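Local coordinates for protein fructuronate-tagaturonate epimerase UxaE from Cohnella laeviribosi in complex with 1 glycerol (Cohnella laeviribosi, PDB 6IL9) that probably interconverts D-fructuronate and D-tagaturonate by epimerisation, using a TIM-barrel fold that holds a zinc ion, at residues L42-E45 against L50-E53; Y253-Y258 against V266-S271; R304-F309 against I313-D318; K381-L386 against R458-R463. All coordinates share one frame; numbering follows the deposited sequence.

Interaction 1: L42-E45 against L50-E53; sequences LVAE and LYDE
A44 and Y51 join the third strand of a five-stranded antiparallel sheet, 39-45, to the short helix 49-53 that follows it, a clear case of one aromatic side chain set edge-on against the end of a strand. The ring of Y51 reaches back across the turn with its CD2/CE2 edge leading. Y51 CE2 comes to 3.6 Å from A44 O, and Y51 CD2 lies 4.0 Å from the methyl CB of A44. E45 N meets the same edge, in the plane of the ring and 4.0 Å from Y51 CD2, so the tyrosine follows the peptide link between A44 and E45. This reach comes from CG standing opposite the backbone N of Y51 (chi1 -175°), which swings the ring out from the helix. Its hydroxyl is held by E58, while the backbone N and O of Y51 bond to T29 and K63 on neighbouring strands. With an alanine here the ring would be missing, which would probably leave the E58 carboxylate without its hydroxyl mate and uncover the peptide after A44. The result is a strand-turn-helix connection folded back against the central strand of a five-stranded antiparallel sheet that stands apart from the barrel.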
loop_
_atom_site.group_PDB
_atom_site.type_symbol
_atom_site.label_atom_id
_atom_site.label_comp_id
_atom_site.label_asym_id
_atom_site.label_seq_id
_atom_site.Cartn_x
_atom_site.Cartn_y
_atom_site.Cartn_z
ATOM N N LEU A 42 13.727 -3.829 -22.374
ATOM C CA LEU A 42 15.119 -4.108 -22.038
ATOM C C LEU A 42 15.906 -4.319 -23.323
ATOM O O LEU A 42 15.399 -4.918 -24.275
ATOM C CB LEU A 42 15.260 -5.365 -21.176
ATOM C CG LEU A 42 14.658 -5.498 -19.789
ATOM C CD1 LEU A 42 15.080 -6.846 -19.205
ATOM C CD2 LEU A 42 15.116 -4.348 -18.911
ATOM N N VAL A 43 17.146 -3.837 -23.337
ATOM C CA VAL A 43 18.087 -4.060 -24.436
ATOM C C VAL A 43 19.329 -4.705 -23.849
ATOM O O VAL A 43 20.005 -4.102 -23.006
ATOM C CB VAL A 43 18.450 -2.756 -25.168
ATOM C CG1 VAL A 43 19.433 -3.037 -26.296
ATOM C CG2 VAL A 43 17.206 -2.064 -25.703
ATOM N N ALA A 44 19.645 -5.914 -24.308
ATOM C CA ALA A 44 20.806 -6.657 -23.841
ATOM C C ALA A 44 21.838 -6.776 -24.958
ATOM O O ALA A 44 21.489 -6.847 -26.141
ATOM C CB ALA A 44 20.395 -8.047 -23.351
ATOM N N GLU A 45 23.114 -6.781 -24.577
ATOM C CA GLU A 45 24.198 -6.915 -25.542
ATOM C C GLU A 45 25.434 -7.443 -24.828
ATOM O O GLU A 45 25.704 -7.071 -23.685
ATOM C CB GLU A 45 24.503 -5.577 -26.224
ATOM C CG GLU A 45 25.486 -5.671 -27.384
ATOM C CD GLU A 45 25.651 -4.349 -28.106
ATOM O OE1 GLU A 45 26.013 -4.364 -29.304
ATOM O OE2 GLU A 45 25.412 -3.294 -27.475
ATOM N N LEU A 50 23.290 -14.015 -18.844
ATOM C CA LEU A 50 22.192 -13.057 -18.785
ATOM C C LEU A 50 21.592 -12.844 -20.170
ATOM O O LEU A 50 20.370 -12.896 -20.342
ATOM C CB LEU A 50 22.675 -11.737 -18.181
ATOM C CG LEU A 50 21.669 -10.581 -18.195
ATOM C CD1 LEU A 50 20.346 -11.003 -17.567
ATOM C CD2 LEU A 50 22.243 -9.357 -17.490
ATOM N N TYR A 51 22.446 -12.622 -21.179
ATOM C CA TYR A 51 21.953 -12.471 -22.548
ATOM C C TYR A 51 21.158 -13.695 -22.991
ATOM O O TYR A 51 20.115 -13.568 -23.644
ATOM C CB TYR A 51 23.122 -12.216 -23.506
ATOM C CG TYR A 51 22.714 -11.928 -24.945
ATOM C CD1 TYR A 51 22.394 -12.961 -25.830
ATOM C CD2 TYR A 51 22.656 -10.621 -25.420
ATOM C CE1 TYR A 51 22.023 -12.698 -27.141
ATOM C CE2 TYR A 51 22.291 -10.351 -26.732
ATOM C CZ TYR A 51 21.975 -11.393 -27.585
ATOM O OH TYR A 51 21.610 -11.120 -28.884
ATOM N N ASP A 52 21.639 -14.892 -22.646
ATOM C CA ASP A 52 21.004 -16.112 -23.136
ATOM C C ASP A 52 19.649 -16.334 -22.486
ATOM O O ASP A 52 18.724 -16.849 -23.127
ATOM C CB ASP A 52 21.915 -17.314 -22.883
ATOM C CG ASP A 52 23.262 -17.178 -23.557
ATOM O OD1 ASP A 52 23.335 -16.539 -24.627
ATOM O OD2 ASP A 52 24.251 -17.715 -23.020
ATOM N N GLU A 53 19.512 -15.956 -21.211
ATOM C CA GLU A 53 18.304 -16.272 -20.458
ATOM C C GLU A 53 17.177 -15.282 -20.727
ATOM O O GLU A 53 16.002 -15.656 -20.660
ATOM C CB GLU A 53 18.627 -16.328 -18.963
ATOM C CG GLU A 53 19.480 -17.538 -18.583
ATOM C CD GLU A 53 20.191 -17.385 -17.249
ATOM O OE1 GLU A 53 19.785 -16.522 -16.440
ATOM O OE2 GLU A 53 21.170 -18.132 -17.016
#

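Interaction 2: Y253-Y258 against V266-S271; sequences YIYEKY and VDFEIS
F268, on barrel strand 267-271, meets I254 and Y255 on helix 234-259, and the three illustrate how a TIM barrel is sealed between a strand and an outer helix. The apolar contacts come first. Y255 touches the phenylalanine twice: its CB is 4.0 Å from F268 CE2, and its CD1 is 4.0 Å from F268 CD2. I254 adds a methyl, CG2 lying 4.2 Å from F268 CE1, so the ring is met by two consecutive helix residues. The aromatic relation is looser. The ring centroids of Y255 and F268 are 6.0 Å apart with planes at 40°, an oblique pairing that is neither a stack nor a T-shape. F268 gets there because its CG lies opposite its own backbone N (chi1 -176°), which carries the ring out toward the helix.

Polar groups sit to the sides of this patch. On the helix, K257 NZ donates to Y253 OH at 3.0 Å, and both atoms also bond to E165. On the strand, E269 turns from the helix to the barrel interior, where it bonds to K366 and to H343, a zinc ligand; S271 OG bonds to D273, another ligand.

Buried and without a hydrogen bond between the two segments, the contact relies on shape and apolar cover. Its chemistry implies a division of labour: the outward residue F268 packs the shell, while polar residues of the same strand lie in the second shell of the metal site and probably help to position its ligands.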
loop_
_atom_site.group_PDB
_atom_site.type_symbol
_atom_site.label_atom_id
_atom_site.label_comp_id
_atom_site.label_asym_id
_atom_site.label_seq_id
_atom_site.Cartn_x
_atom_site.Cartn_y
_atom_site.Cartn_z
ATOM N N TYR A 253 -2.438 -18.031 15.391
ATOM C CA TYR A 253 -2.567 -19.189 14.509
ATOM C C TYR A 253 -1.869 -18.946 13.176
ATOM O O TYR A 253 -1.131 -19.806 12.677
ATOM C CB TYR A 253 -4.052 -19.491 14.302
ATOM C CG TYR A 253 -4.391 -20.382 13.123
ATOM C CD1 TYR A 253 -4.211 -21.762 13.194
ATOM C CD2 TYR A 253 -4.930 -19.845 11.954
ATOM C CE1 TYR A 253 -4.548 -22.583 12.122
ATOM C CE2 TYR A 253 -5.261 -20.657 10.874
ATOM C CZ TYR A 253 -5.064 -22.024 10.966
ATOM O OH TYR A 253 -5.395 -22.836 9.902
ATOM N N ILE A 254 -2.087 -17.770 12.591
ATOM C CA ILE A 254 -1.443 -17.434 11.321
ATOM C C ILE A 254 0.064 -17.304 11.506
ATOM O O ILE A 254 0.855 -17.799 10.688
ATOM C CB ILE A 254 -2.058 -16.144 10.744
ATOM C CG1 ILE A 254 -3.525 -16.365 10.336
ATOM C CG2 ILE A 254 -1.228 -15.628 9.582
ATOM C CD1 ILE A 254 -3.740 -17.480 9.314
ATOM N N TYR A 255 0.492 -16.615 12.565
ATOM C CA TYR A 255 1.925 -16.467 12.802
ATOM C C TYR A 255 2.609 -17.830 12.883
ATOM O O TYR A 255 3.636 -18.068 12.233
ATOM C CB TYR A 255 2.195 -15.666 14.082
ATOM C CG TYR A 255 3.686 -15.588 14.310
ATOM C CD1 TYR A 255 4.474 -14.734 13.537
ATOM C CD2 TYR A 255 4.320 -16.407 15.242
ATOM C CE1 TYR A 255 5.839 -14.688 13.682
ATOM C CE2 TYR A 255 5.704 -16.363 15.401
ATOM C CZ TYR A 255 6.451 -15.496 14.622
ATOM O OH TYR A 255 7.819 -15.448 14.763
ATOM N N GLU A 256 2.037 -18.748 13.664
ATOM C CA GLU A 256 2.690 -20.035 13.858
ATOM C C GLU A 256 2.590 -20.913 12.616
ATOM O O GLU A 256 3.535 -21.646 12.309
ATOM C CB GLU A 256 2.097 -20.742 15.079
ATOM C CG GLU A 256 2.423 -20.031 16.378
ATOM C CD GLU A 256 1.710 -20.617 17.595
ATOM O OE1 GLU A 256 0.793 -21.452 17.436
ATOM O OE2 GLU A 256 2.078 -20.231 18.726
ATOM N N LYS A 257 1.480 -20.834 11.882
ATOM C CA LYS A 257 1.295 -21.710 10.724
ATOM C C LYS A 257 2.125 -21.253 9.528
ATOM O O LYS A 257 2.680 -22.090 8.804
ATOM C CB LYS A 257 -0.186 -21.787 10.345
ATOM C CG LYS A 257 -0.517 -22.914 9.350
ATOM C CD LYS A 257 -2.020 -23.128 9.177
ATOM C CE LYS A 257 -2.312 -24.212 8.128
ATOM N NZ LYS A 257 -3.784 -24.437 7.957
ATOM N N TYR A 258 2.240 -19.936 9.311
ATOM C CA TYR A 258 2.745 -19.399 8.049
ATOM C C TYR A 258 3.954 -18.477 8.172
ATOM O O TYR A 258 4.796 -18.473 7.271
ATOM C CB TYR A 258 1.632 -18.627 7.326
ATOM C CG TYR A 258 0.514 -19.517 6.839
ATOM C CD1 TYR A 258 0.750 -20.483 5.869
ATOM C CD2 TYR A 258 -0.767 -19.396 7.352
ATOM C CE1 TYR A 258 -0.259 -21.304 5.424
ATOM C CE2 TYR A 258 -1.792 -20.206 6.909
ATOM C CZ TYR A 258 -1.529 -21.162 5.945
ATOM O OH TYR A 258 -2.553 -21.968 5.506
ATOM N N VAL A 266 10.221 -12.242 7.191
ATOM C CA VAL A 266 8.929 -11.711 6.766
ATOM C C VAL A 266 8.499 -10.668 7.784
ATOM O O VAL A 266 8.545 -10.917 8.994
ATOM C CB VAL A 266 7.855 -12.813 6.648
ATOM C CG1 VAL A 266 6.473 -12.199 6.468
ATOM C CG2 VAL A 266 8.167 -13.760 5.490
ATOM N N ASP A 267 8.097 -9.503 7.305
ATOM C CA ASP A 267 7.584 -8.455 8.179
ATOM C C ASP A 267 6.083 -8.652 8.306
ATOM O O ASP A 267 5.358 -8.551 7.312
ATOM C CB ASP A 267 7.921 -7.074 7.619
ATOM C CG ASP A 267 9.406 -6.767 7.674
ATOM O OD1 ASP A 267 10.105 -7.265 8.591
ATOM O OD2 ASP A 267 9.871 -6.021 6.797
ATOM N N PHE A 268 5.625 -8.937 9.523
ATOM C CA PHE A 268 4.248 -9.334 9.798
ATOM C C PHE A 268 3.512 -8.132 10.365
ATOM O O PHE A 268 3.833 -7.671 11.462
ATOM C CB PHE A 268 4.272 -10.506 10.781
ATOM C CG PHE A 268 2.926 -11.097 11.109
ATOM C CD1 PHE A 268 2.011 -11.408 10.117
ATOM C CD2 PHE A 268 2.613 -11.403 12.436
ATOM C CE1 PHE A 268 0.775 -11.986 10.442
ATOM C CE2 PHE A 268 1.386 -11.985 12.771
ATOM C CZ PHE A 268 0.467 -12.274 11.769
ATOM N N GLU A 269 2.538 -7.601 9.613
ATOM C CA GLU A 269 1.726 -6.482 10.076
ATOM C C GLU A 269 0.368 -6.997 10.518
ATOM O O GLU A 269 -0.259 -7.785 9.807
ATOM C CB GLU A 269 1.535 -5.424 8.981
ATOM C CG GLU A 269 0.470 -4.403 9.372
ATOM C CD GLU A 269 0.478 -3.152 8.519
ATOM O OE1 GLU A 269 -0.467 -2.985 7.722
ATOM O OE2 GLU A 269 1.408 -2.323 8.657
ATOM N N ILE A 270 -0.079 -6.567 11.691
ATOM C CA ILE A 270 -1.408 -6.908 12.180
ATOM C C ILE A 270 -2.307 -5.705 11.941
ATOM O O ILE A 270 -2.015 -4.596 12.402
ATOM C CB ILE A 270 -1.375 -7.314 13.658
ATOM C CG1 ILE A 270 -0.615 -8.636 13.791
ATOM C CG2 ILE A 270 -2.799 -7.453 14.187
ATOM C CD1 ILE A 270 -0.009 -8.850 15.142
ATOM N N SER A 271 -3.398 -5.919 11.216
ATOM C CA SER A 271 -4.281 -4.833 10.808
ATOM C C SER A 271 -5.633 -5.012 11.477
ATOM O O SER A 271 -6.275 -6.060 11.337
ATOM C CB SER A 271 -4.402 -4.783 9.283
ATOM O OG SER A 271 -5.635 -4.223 8.865
#

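Interaction 3: R304-F309 against I313-D318; sequences RFIGEF and IDYIGD
An isolated antiparallel beta bridge between E308 and I316 folds the long loop between strand 300-302 and helix 319-336 back on itself, at the surface of the protein. This is a hydrogen-bonded pair: E308 N donates to I316 O at 2.9 Å, and I316 N returns a bond to E308 O at 3.1 Å. A water also donates to E308 O, at 2.9 Å, and to D314 O, so the E308 carbonyl accepts two bonds. A third direct bond comes from Y315, whose OH gives its proton to I306 O at 2.6 Å, approaching from above the carbonyl plane, 47° out of it. The Y315 ring passes close to G307, where a side chain would collide with the hydroxyl and with I316 O. Y315 CD1 lies 3.6 Å from F309 CE1, the two ring planes 68° apart. Were a phenylalanine to stand in place of Y315, the carbonyl of I306 would probably lose its hydroxyl donor and that end of the loop would be freer to shift. Around the bridge, Y315 meets F322 of helix 319-336 and V351 of helix 349-358, while F309, whose side chain is about 9 Å from the zinc ion, rests on I342 of barrel strand 339-342.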
loop_
_atom_site.group_PDB
_atom_site.type_symbol
_atom_site.label_atom_id
_atom_site.label_comp_id
_atom_site.label_asym_id
_atom_site.label_seq_id
_atom_site.Cartn_x
_atom_site.Cartn_y
_atom_site.Cartn_z
ATOM N N ARG A 304 -7.265 1.137 14.618
ATOM C CA ARG A 304 -8.234 2.122 14.154
ATOM C C ARG A 304 -8.158 3.300 15.116
ATOM O O ARG A 304 -8.491 3.172 16.298
ATOM C CB ARG A 304 -9.649 1.561 14.092
ATOM C CG ARG A 304 -10.674 2.697 14.018
ATOM C CD ARG A 304 -11.784 2.417 13.048
ATOM N NE ARG A 304 -12.933 3.278 13.309
ATOM C CZ ARG A 304 -13.228 4.349 12.585
ATOM N NH1 ARG A 304 -12.453 4.679 11.559
ATOM N NH2 ARG A 304 -14.287 5.091 12.881
ATOM N N PHE A 305 -7.678 4.434 14.621
ATOM C CA PHE A 305 -7.529 5.612 15.456
ATOM C C PHE A 305 -8.867 6.312 15.675
ATOM O O PHE A 305 -9.794 6.215 14.864
ATOM C CB PHE A 305 -6.532 6.592 14.826
ATOM C CG PHE A 305 -5.136 6.036 14.674
ATOM C CD1 PHE A 305 -4.312 5.902 15.765
ATOM C CD2 PHE A 305 -4.649 5.688 13.421
ATOM C CE1 PHE A 305 -3.038 5.411 15.633
ATOM C CE2 PHE A 305 -3.363 5.185 13.275
ATOM C CZ PHE A 305 -2.561 5.039 14.383
ATOM N N ILE A 306 -8.954 7.033 16.796
ATOM C CA ILE A 306 -10.105 7.885 17.048
ATOM C C ILE A 306 -10.289 8.861 15.886
ATOM O O ILE A 306 -9.315 9.348 15.307
ATOM C CB ILE A 306 -9.923 8.606 18.395
ATOM C CG1 ILE A 306 -11.229 9.263 18.810
ATOM C CG2 ILE A 306 -8.774 9.605 18.330
ATOM C CD1 ILE A 306 -12.275 8.269 19.235
ATOM N N GLY A 307 -11.543 9.114 15.517
ATOM C CA GLY A 307 -11.842 9.905 14.326
ATOM C C GLY A 307 -12.016 9.028 13.096
ATOM O O GLY A 307 -12.300 7.832 13.192
ATOM N N GLU A 308 -11.847 9.632 11.919
ATOM C CA GLU A 308 -11.974 8.873 10.679
ATOM C C GLU A 308 -10.821 9.150 9.726
ATOM O O GLU A 308 -10.388 10.295 9.566
ATOM C CB GLU A 308 -13.282 9.189 9.952
ATOM C CG GLU A 308 -14.521 8.925 10.768
ATOM C CD GLU A 308 -15.767 9.227 9.960
ATOM O OE1 GLU A 308 -15.906 8.649 8.863
ATOM O OE2 GLU A 308 -16.587 10.046 10.416
ATOM N N PHE A 309 -10.360 8.086 9.075
ATOM C CA PHE A 309 -9.334 8.108 8.030
ATOM C C PHE A 309 -9.992 7.607 6.754
ATOM O O PHE A 309 -9.861 6.427 6.411
ATOM C CB PHE A 309 -8.128 7.206 8.402
ATOM C CG PHE A 309 -7.127 7.840 9.333
ATOM C CD1 PHE A 309 -7.457 8.139 10.653
ATOM C CD2 PHE A 309 -5.839 8.089 8.891
ATOM C CE1 PHE A 309 -6.507 8.711 11.501
ATOM C CE2 PHE A 309 -4.885 8.668 9.725
ATOM C CZ PHE A 309 -5.230 8.979 11.037
ATOM N N ILE A 313 -8.895 12.211 1.495
ATOM C CA ILE A 313 -9.076 13.458 2.215
ATOM C C ILE A 313 -8.218 13.440 3.474
ATOM O O ILE A 313 -7.661 12.416 3.859
ATOM C CB ILE A 313 -10.553 13.676 2.571
ATOM C CG1 ILE A 313 -11.057 12.526 3.450
ATOM C CG2 ILE A 313 -11.379 13.794 1.284
ATOM C CD1 ILE A 313 -12.383 12.896 4.175
ATOM N N ASP A 314 -8.151 14.594 4.133
ATOM C CA ASP A 314 -7.463 14.714 5.415
ATOM C C ASP A 314 -8.334 14.171 6.554
ATOM O O ASP A 314 -9.496 13.795 6.370
ATOM C CB ASP A 314 -7.094 16.185 5.669
ATOM C CG ASP A 314 -5.868 16.360 6.560
ATOM O OD1 ASP A 314 -5.448 15.415 7.239
ATOM O OD2 ASP A 314 -5.325 17.482 6.589
ATOM N N TYR A 315 -7.737 14.132 7.745
ATOM C CA TYR A 315 -8.367 13.597 8.952
ATOM C C TYR A 315 -9.722 14.239 9.254
ATOM O O TYR A 315 -9.917 15.441 9.058
ATOM C CB TYR A 315 -7.417 13.828 10.131
ATOM C CG TYR A 315 -7.918 13.329 11.469
ATOM C CD1 TYR A 315 -8.007 11.964 11.738
ATOM C CD2 TYR A 315 -8.258 14.224 12.482
ATOM C CE1 TYR A 315 -8.443 11.504 12.965
ATOM C CE2 TYR A 315 -8.691 13.776 13.712
ATOM C CZ TYR A 315 -8.784 12.405 13.953
ATOM O OH TYR A 315 -9.216 11.937 15.186
ATOM N N ILE A 316 -10.659 13.425 9.746
ATOM C CA ILE A 316 -11.936 13.897 10.289
ATOM C C ILE A 316 -11.923 13.655 11.791
ATOM O O ILE A 316 -11.755 12.515 12.238
ATOM C CB ILE A 316 -13.142 13.181 9.653
ATOM C CG1 ILE A 316 -13.285 13.527 8.170
ATOM C CG2 ILE A 316 -14.429 13.587 10.362
ATOM C CD1 ILE A 316 -14.238 12.604 7.427
ATOM N N GLY A 317 -12.133 14.712 12.573
ATOM C CA GLY A 317 -12.250 14.536 14.004
ATOM C C GLY A 317 -11.531 15.641 14.749
ATOM O O GLY A 317 -11.263 16.709 14.208
ATOM N N ASP A 318 -11.248 15.364 16.021
ATOM C CA ASP A 318 -10.636 16.319 16.938
ATOM C C ASP A 318 -9.166 15.941 17.051
ATOM O O ASP A 318 -8.830 14.923 17.669
ATOM C CB ASP A 318 -11.349 16.271 18.294
ATOM C CG ASP A 318 -10.742 17.212 19.330
ATOM O OD1 ASP A 318 -9.661 17.789 19.095
ATOM O OD2 ASP A 318 -11.368 17.369 20.401
HETATM O O HOH W 1 -10.531 11.242 6.835
#

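Interaction 4: K381-L386 against R458-R463; sequences KTNPGL and RDEFFR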
loop_
_atom_site.group_PDB
_atom_site.type_symbol
_atom_site.label_atom_id
_atom_site.label_comp_id
_atom_site.label_asym_id
_atom_site.label_seq_id
_atom_site.Cartn_x
_atom_site.Cartn_y
_atom_site.Cartn_z
ATOM N N LYS A 381 -5.594 17.502 -16.710
ATOM C CA LYS A 381 -4.762 18.588 -17.228
ATOM C C LYS A 381 -4.473 18.461 -18.718
ATOM O O LYS A 381 -4.340 19.480 -19.405
ATOM C CB LYS A 381 -3.428 18.641 -16.477
ATOM C CG LYS A 381 -3.532 19.152 -15.051
ATOM C CD LYS A 381 -2.189 19.107 -14.345
ATOM C CE LYS A 381 -2.313 19.562 -12.898
ATOM N NZ LYS A 381 -2.414 21.037 -12.793
ATOM N N THR A 382 -4.341 17.239 -19.232
ATOM C CA THR A 382 -3.818 17.028 -20.578
ATOM C C THR A 382 -4.794 16.358 -21.530
ATOM O O THR A 382 -4.565 16.392 -22.747
ATOM C CB THR A 382 -2.538 16.179 -20.527
ATOM O OG1 THR A 382 -2.873 14.861 -20.081
ATOM C CG2 THR A 382 -1.529 16.791 -19.578
ATOM N N ASN A 383 -5.872 15.768 -21.027
ATOM C CA ASN A 383 -6.858 15.081 -21.861
ATOM C C ASN A 383 -8.241 15.367 -21.294
ATOM O O ASN A 383 -8.948 14.457 -20.848
ATOM C CB ASN A 383 -6.569 13.579 -21.921
ATOM C CG ASN A 383 -7.333 12.874 -23.037
ATOM O OD1 ASN A 383 -7.000 11.757 -23.419
ATOM N ND2 ASN A 383 -8.367 13.513 -23.547
ATOM N N PRO A 384 -8.665 16.637 -21.311
ATOM C CA PRO A 384 -9.925 16.997 -20.630
ATOM C C PRO A 384 -11.135 16.242 -21.144
ATOM O O PRO A 384 -12.035 15.923 -20.353
ATOM C CB PRO A 384 -10.047 18.508 -20.886
ATOM C CG PRO A 384 -9.157 18.788 -22.064
ATOM C CD PRO A 384 -8.032 17.796 -21.964
ATOM N N GLY A 385 -11.186 15.935 -22.444
ATOM C CA GLY A 385 -12.300 15.159 -22.959
ATOM C C GLY A 385 -12.413 13.797 -22.304
ATOM O O GLY A 385 -13.519 13.323 -22.019
ATOM N N LEU A 386 -11.269 13.148 -22.061
ATOM C CA LEU A 386 -11.284 11.862 -21.370
ATOM C C LEU A 386 -11.667 12.040 -19.908
ATOM O O LEU A 386 -12.451 11.251 -19.370
ATOM C CB LEU A 386 -9.917 11.174 -21.487
ATOM C CG LEU A 386 -9.773 9.839 -20.750
ATOM C CD1 LEU A 386 -10.793 8.821 -21.248
ATOM C CD2 LEU A 386 -8.346 9.283 -20.881
ATOM N N ARG A 458 -9.896 2.590 -20.443
ATOM C CA ARG A 458 -8.605 2.152 -19.917
ATOM C C ARG A 458 -7.481 2.327 -20.932
ATOM O O ARG A 458 -6.387 2.783 -20.578
ATOM C CB ARG A 458 -8.705 0.702 -19.461
ATOM C CG ARG A 458 -7.429 0.187 -18.831
ATOM C CD ARG A 458 -7.585 -1.267 -18.444
ATOM N NE ARG A 458 -6.423 -1.769 -17.728
ATOM C CZ ARG A 458 -5.291 -2.147 -18.314
ATOM N NH1 ARG A 458 -5.169 -2.083 -19.636
ATOM N NH2 ARG A 458 -4.283 -2.597 -17.580
ATOM N N ASP A 459 -7.715 1.966 -22.194
ATOM C CA ASP A 459 -6.650 2.072 -23.188
ATOM C C ASP A 459 -6.231 3.519 -23.401
ATOM O O ASP A 459 -5.034 3.832 -23.428
ATOM C CB ASP A 459 -7.094 1.445 -24.511
ATOM C CG ASP A 459 -7.267 -0.051 -24.411
ATOM O OD1 ASP A 459 -6.546 -0.677 -23.605
ATOM O OD2 ASP A 459 -8.131 -0.599 -25.133
ATOM N N GLU A 460 -7.203 4.424 -23.561
ATOM C CA GLU A 460 -6.852 5.823 -23.744
ATOM C C GLU A 460 -6.219 6.405 -22.487
ATOM O O GLU A 460 -5.323 7.246 -22.584
ATOM C CB GLU A 460 -8.078 6.643 -24.149
ATOM C CG GLU A 460 -7.715 8.061 -24.523
ATOM C CD GLU A 460 -8.909 8.910 -24.952
ATOM O OE1 GLU A 460 -10.059 8.418 -24.914
ATOM O OE2 GLU A 460 -8.678 10.080 -25.317
ATOM N N PHE A 461 -6.666 5.967 -21.305
ATOM C CA PHE A 461 -6.049 6.425 -20.060
ATOM C C PHE A 461 -4.556 6.111 -20.036
ATOM O O PHE A 461 -3.724 6.983 -19.748
ATOM C CB PHE A 461 -6.765 5.775 -18.869
ATOM C CG PHE A 461 -6.186 6.145 -17.522
ATOM C CD1 PHE A 461 -6.605 7.290 -16.858
ATOM C CD2 PHE A 461 -5.255 5.329 -16.908
ATOM C CE1 PHE A 461 -6.078 7.622 -15.614
ATOM C CE2 PHE A 461 -4.740 5.654 -15.666
ATOM C CZ PHE A 461 -5.155 6.804 -15.025
ATOM N N PHE A 462 -4.194 4.860 -20.322
ATOM C CA PHE A 462 -2.781 4.507 -20.271
ATOM C C PHE A 462 -2.010 5.165 -21.405
ATOM O O PHE A 462 -0.831 5.494 -21.243
ATOM C CB PHE A 462 -2.619 2.984 -20.281
ATOM C CG PHE A 462 -2.785 2.373 -18.920
ATOM C CD1 PHE A 462 -1.771 2.471 -17.982
ATOM C CD2 PHE A 462 -3.972 1.763 -18.559
ATOM C CE1 PHE A 462 -1.924 1.934 -16.704
ATOM C CE2 PHE A 462 -4.135 1.224 -17.289
ATOM C CZ PHE A 462 -3.108 1.314 -16.361
ATOM N N ARG A 463 -2.667 5.407 -22.541
ATOM C CA ARG A 463 -2.005 6.114 -23.628
ATOM C C ARG A 463 -1.631 7.534 -23.210
ATOM O O ARG A 463 -0.503 7.981 -23.454
ATOM C CB ARG A 463 -2.914 6.115 -24.860
ATOM C CG ARG A 463 -2.210 6.238 -26.192
ATOM C CD ARG A 463 -2.988 5.481 -27.277
ATOM N NE ARG A 463 -4.406 5.847 -27.303
ATOM C CZ ARG A 463 -5.418 4.979 -27.254
ATOM N NH1 ARG A 463 -5.184 3.675 -27.184
ATOM N NH2 ARG A 463 -6.670 5.417 -27.289
#
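E460 and F461 meet L386 and N383 from the first turn of helix 458-467, a turn closed by the bond of F462 N to R458 O at 3.0 Å. The contact is a helix-to-helix packing at a break: helix 369-382 ends, N383 leaves helical geometry and occupies the N-cap position of the next helix, and P384 opens helix 384-402. Such a joint illustrates how a chain can break one helix and start the next while still offering side chains to a third. E460 extends fully, its CG opposite the backbone N (chi1 -172°), and runs past L386 in the reverse sense. Aliphatic carbon meets carbon on the way, E460 CG lying 3.9 Å from L386 CD2, before E460 OE1 comes to 3.8 Å from L386 CD1. The carboxylate ends near the amide of N383, the two planes 55° apart, and has a long, weak ion pair with R389. Beside these polar ends the contact turns apolar: L386 touches V379, and the F461 ring packs on A375 and V379 and meets W372. The leucine's other branch lies against the backbone of helix 458-467, L386 CD2 standing 3.7 Å from F461 N and 3.8 Å from F461 CA.

How the interactions relate
The four contacts follow one another along the chain without interleaving and sample distinct layers of the enzyme. Interaction 1 belongs to the antiparallel sheet near the N-terminus, interactions 2 and 3 to the eight-stranded barrel, and interaction 4 to helices toward the C-terminal end. Interactions 2 and 3 lie nearest together, with about 7 Å between closest atoms. Strand 267-271 is the fifth of the barrel, and 304-318 belongs to the loop after the sixth, reaching the zinc region. Interactions 1 and 3 are farthest apart, about 50 Å between centres, on opposite sides of the chain's centre. Together they show a barrel that carries the zinc site, probably the catalytic centre, with a separate antiparallel sheet and further helices added outside it.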